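Local coordinates for endo-pectate lyase (Erwinia chrysanthemi, PDB 3B4N), which cleaves polygalacturonate by calcium-dependent beta-elimination, leaving oligosaccharides with 4,5-unsaturated galacturonosyl ends, and probably also acts on highly methylated pectins, at the calcium ion site and the zinc ion site. Residues are numbered along the deposited sequence; one frame, centred on the assembly and turned at random.

Site 1: the calcium ion site. Residues 191-193, 213-214, 217-220. With CA (calcium ion), chain B.
The phenol ring of Tyr218 has the carboxylate oxygen OD2 of Asp191 at its edge, in the ring plane, so the aromatic C-H rim rather than a pi face meets the partial negative charge. The same OD2 takes the backbone N-H of Tyr218 at 3.0 Å, well aligned (158° at H) but arriving from above the carboxylate plane. Asp191 thus divides its work: CG lies anti to its own backbone N (chi1 -174°), and OD1 binds the calcium ion at 2.4 Å, one-sidedly, while OD2 steadies the Tyr218 loop. The amide of Asn213 presents its oxygen OD1 to the metal at 2.3 Å, which does most to orient it; the N-H of Ala214 reaches OD1 from above the carbonyl plane, a bent bond (136° at H) that may bias the amide's rotation. Main-chain carbonyls add to the protein shell. Tyr218 O binds the calcium ion at 2.2 Å. Ile192 O binds the calcium ion at 2.3 Å. Two waters bring the sphere close to an octahedron. Water 1 is held by Cys193 O. Water 2 lies 2.6 Å from Gly220 O and is also held by the carbonyl of Ala214. Hard, mostly neutral oxygens together with the Asp191 carboxylate suit calcium, whose charge they would offset only in part. The ion joins the 191-193 and 217-220 loops to the end of strand 210-213, and may hold in place the loop that runs on into Asp195.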
loop_
_atom_site.group_PDB
_atom_site.type_symbol
_atom_site.label_atom_id
_atom_site.label_comp_id
_atom_site.label_asym_id
_atom_site.label_seq_id
_atom_site.Cartn_x
_atom_site.Cartn_y
_atom_site.Cartn_z
ATOM N N ASP A 191 11.230 0.821 -2.749
ATOM C CA ASP A 191 11.829 1.582 -1.650
ATOM C C ASP A 191 11.187 2.957 -1.723
ATOM O O ASP A 191 11.614 3.810 -2.498
ATOM C CB ASP A 191 13.354 1.718 -1.797
ATOM C CG ASP A 191 14.006 2.387 -0.579
ATOM O OD1 ASP A 191 13.300 3.050 0.207
ATOM O OD2 ASP A 191 15.240 2.260 -0.408
ATOM N N ILE A 192 10.147 3.164 -0.925
ATOM C CA ILE A 192 9.443 4.433 -0.911
ATOM C C ILE A 192 10.430 5.583 -0.782
ATOM O O ILE A 192 11.343 5.521 0.044
ATOM C CB ILE A 192 8.485 4.505 0.284
ATOM C CG1 ILE A 192 7.366 3.474 0.125
ATOM C CG2 ILE A 192 7.925 5.919 0.413
ATOM C CD1 ILE A 192 6.520 3.319 1.373
ATOM N N CYS A 193 10.254 6.618 -1.598
ATOM C CA CYS A 193 11.122 7.784 -1.528
ATOM C C CYS A 193 10.485 8.776 -0.540
ATOM O O CYS A 193 10.550 8.553 0.670
ATOM C CB CYS A 193 11.304 8.385 -2.930
ATOM S SG CYS A 193 12.414 9.826 -2.974
ATOM N N ASN A 213 10.182 -0.173 2.589
ATOM C CA ASN A 213 10.968 0.985 2.977
ATOM C C ASN A 213 12.075 0.421 3.846
ATOM O O ASN A 213 11.961 -0.687 4.357
ATOM C CB ASN A 213 10.161 2.057 3.718
ATOM C CG ASN A 213 10.696 3.457 3.425
ATOM O OD1 ASN A 213 11.800 3.600 2.895
ATOM N ND2 ASN A 213 9.928 4.488 3.766
ATOM N N ALA A 214 13.161 1.160 3.995
ATOM C CA ALA A 214 14.262 0.641 4.788
ATOM C C ALA A 214 15.020 1.730 5.500
ATOM O O ALA A 214 15.131 2.852 5.009
ATOM C CB ALA A 214 15.215 -0.142 3.896
ATOM N N GLY A 217 17.704 3.755 3.704
ATOM C CA GLY A 217 17.404 3.569 2.293
ATOM C C GLY A 217 17.231 4.879 1.537
ATOM O O GLY A 217 17.570 5.952 2.040
ATOM N N TYR A 218 16.700 4.804 0.320
ATOM C CA TYR A 218 16.498 6.008 -0.480
ATOM C C TYR A 218 15.455 6.905 0.154
ATOM O O TYR A 218 14.402 6.428 0.578
ATOM C CB TYR A 218 16.045 5.662 -1.900
ATOM C CG TYR A 218 17.127 5.069 -2.759
ATOM C CD1 TYR A 218 17.351 3.696 -2.780
ATOM C CD2 TYR A 218 17.926 5.884 -3.559
ATOM C CE1 TYR A 218 18.347 3.143 -3.584
ATOM C CE2 TYR A 218 18.922 5.342 -4.362
ATOM C CZ TYR A 218 19.123 3.973 -4.371
ATOM O OH TYR A 218 20.092 3.432 -5.185
ATOM N N GLY A 219 15.742 8.202 0.213
ATOM C CA GLY A 219 14.807 9.137 0.803
ATOM C C GLY A 219 15.048 9.411 2.276
ATOM O O GLY A 219 14.343 10.219 2.876
ATOM N N GLY A 220 16.031 8.736 2.862
ATOM C CA GLY A 220 16.337 8.954 4.268
ATOM C C GLY A 220 15.542 8.084 5.222
ATOM O O GLY A 220 15.031 7.033 4.841
HETATM CA CA CA B . 13.013 4.993 1.510
HETATM O O HOH W 1 11.834 6.884 2.473
HETATM O O HOH W 2 14.557 5.017 3.323
#

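Site 2: the zinc ion site. Residues 173, 176, 194-195, 198, 224. With ZN (zinc ion), chain C; ZN (zinc ion), chain D.
Two zinc ions 3.4 Å apart (ZN of chain C to ZN of chain D) share the carboxylate of Asp173 and water 3. The chain C zinc is near tetrahedral, bound by Asp173 OD2 at 2.0 Å, Asp195 OD1 at 1.9 Å, water 3 and water 4. Asp195 OD2 stands 2.6 Å from the chain C zinc, a loose contact at most. The chain D zinc is poorly ordered; its modelled ligands are Asp173 OD1, His176 NE2 and water 3, and more may be unseen. A carboxylate suits the bridging place because each oxygen can take a metal; Asp173 reaches it with CG anti to the backbone N (chi1 -161°). His176, a typical zinc ligand, offers NE2 at 2.1 Å to the chain D zinc, but the ion lies off the ring's bisector, nearer CE1 than CD2, so this geometry needs caution. In the second shell, Thr198 OG1 grips water 3 at 2.6 Å, anchoring the bridge to strand 197-199. Glu194 bends at chi2 (-61°), and its carboxylate binds neither zinc here, although it is a zinc ligand in another structure of the protein. Lys224 is a candidate catalytic base: NZ lies 4.4 Å from the chain C zinc, and the nearby metal charge could lower its pKa. Asp195 holds CG in the crowded position between backbone N and carbonyl carbon (chi1 39°). Its OD1 meets Lys224 NZ at 3.0 Å in a salt bridge through the anti lone pair, pointing away from OD2.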
loop_
_atom_site.group_PDB
_atom_site.type_symbol
_atom_site.label_atom_id
_atom_site.label_comp_id
_atom_site.label_asym_id
_atom_site.label_seq_id
_atom_site.Cartn_x
_atom_site.Cartn_y
_atom_site.Cartn_z
ATOM N N ASP A 173 8.215 11.396 -5.681
ATOM C CA ASP A 173 7.082 11.669 -4.799
ATOM C C ASP A 173 5.891 10.740 -5.057
ATOM O O ASP A 173 4.729 11.141 -4.950
ATOM C CB ASP A 173 6.628 13.127 -4.884
ATOM C CG ASP A 173 5.799 13.533 -3.685
ATOM O OD1 ASP A 173 4.972 14.454 -3.788
ATOM O OD2 ASP A 173 5.983 12.920 -2.616
ATOM N N HIS A 176 0.167 10.605 -7.008
ATOM C CA HIS A 176 -0.777 11.592 -6.494
ATOM C C HIS A 176 -2.207 11.358 -6.942
ATOM O O HIS A 176 -2.442 11.040 -8.108
ATOM C CB HIS A 176 -0.442 13.002 -6.990
ATOM C CG HIS A 176 0.672 13.671 -6.259
ATOM N ND1 HIS A 176 0.911 15.023 -6.369
ATOM C CD2 HIS A 176 1.632 13.181 -5.441
ATOM C CE1 HIS A 176 1.973 15.340 -5.649
ATOM N NE2 HIS A 176 2.431 14.239 -5.077
ATOM N N GLU A 194 9.845 9.841 -1.016
ATOM C CA GLU A 194 9.230 10.802 -0.089
ATOM C C GLU A 194 8.063 10.149 0.648
ATOM O O GLU A 194 7.918 10.266 1.867
ATOM C CB GLU A 194 8.734 12.035 -0.843
ATOM C CG GLU A 194 9.834 12.925 -1.401
ATOM C CD GLU A 194 10.751 13.489 -0.323
ATOM O OE1 GLU A 194 10.266 13.776 0.794
ATOM O OE2 GLU A 194 11.958 13.661 -0.597
ATOM N N ASP A 195 7.222 9.473 -0.122
ATOM C CA ASP A 195 6.065 8.752 0.392
ATOM C C ASP A 195 5.561 7.928 -0.778
ATOM O O ASP A 195 6.044 8.092 -1.894
ATOM C CB ASP A 195 4.983 9.717 0.920
ATOM C CG ASP A 195 4.818 10.957 0.059
ATOM O OD1 ASP A 195 5.258 12.043 0.482
ATOM O OD2 ASP A 195 4.248 10.847 -1.036
ATOM N N THR A 198 -0.236 10.128 -2.301
ATOM C CA THR A 198 -0.710 11.359 -1.679
ATOM C C THR A 198 -2.153 11.640 -2.055
ATOM O O THR A 198 -2.498 11.688 -3.235
ATOM C CB THR A 198 0.158 12.559 -2.134
ATOM O OG1 THR A 198 1.534 12.287 -1.850
ATOM C CG2 THR A 198 -0.273 13.842 -1.440
ATOM N N LYS A 224 6.159 8.645 6.394
ATOM C CA LYS A 224 4.846 8.124 6.041
ATOM C C LYS A 224 4.758 7.426 4.692
ATOM O O LYS A 224 5.516 7.709 3.768
ATOM C CB LYS A 224 3.793 9.242 6.107
ATOM C CG LYS A 224 3.755 10.188 4.915
ATOM C CD LYS A 224 5.040 10.987 4.747
ATOM C CE LYS A 224 4.857 12.061 3.679
ATOM N NZ LYS A 224 6.150 12.686 3.270
HETATM ZN ZN ZN C . 5.022 13.353 -0.914
HETATM ZN ZN ZN D . 3.293 14.998 -3.277
HETATM O O HOH W 3 3.323 14.056 -1.022
HETATM O O HOH W 4 5.979 14.921 -0.244
#

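Site 1 and site 2 lie about 11 Å apart, measured between the centres of their C-alpha atoms, on the same chain of a one-copy assembly. No residue belongs to both, but the backbone runs directly from Cys193 in site 1 to Glu194 and Asp195 in site 2, so one loop following strand 187-189 serves both metals. Fixing that loop with calcium could therefore help place the zinc-binding carboxylate. Calcium is the cofactor of the reaction; site 2 is probably the catalytic metal site, with zinc, perhaps from crystallisation, in the place of calcium. The structure alone does not show which ion serves in catalysis.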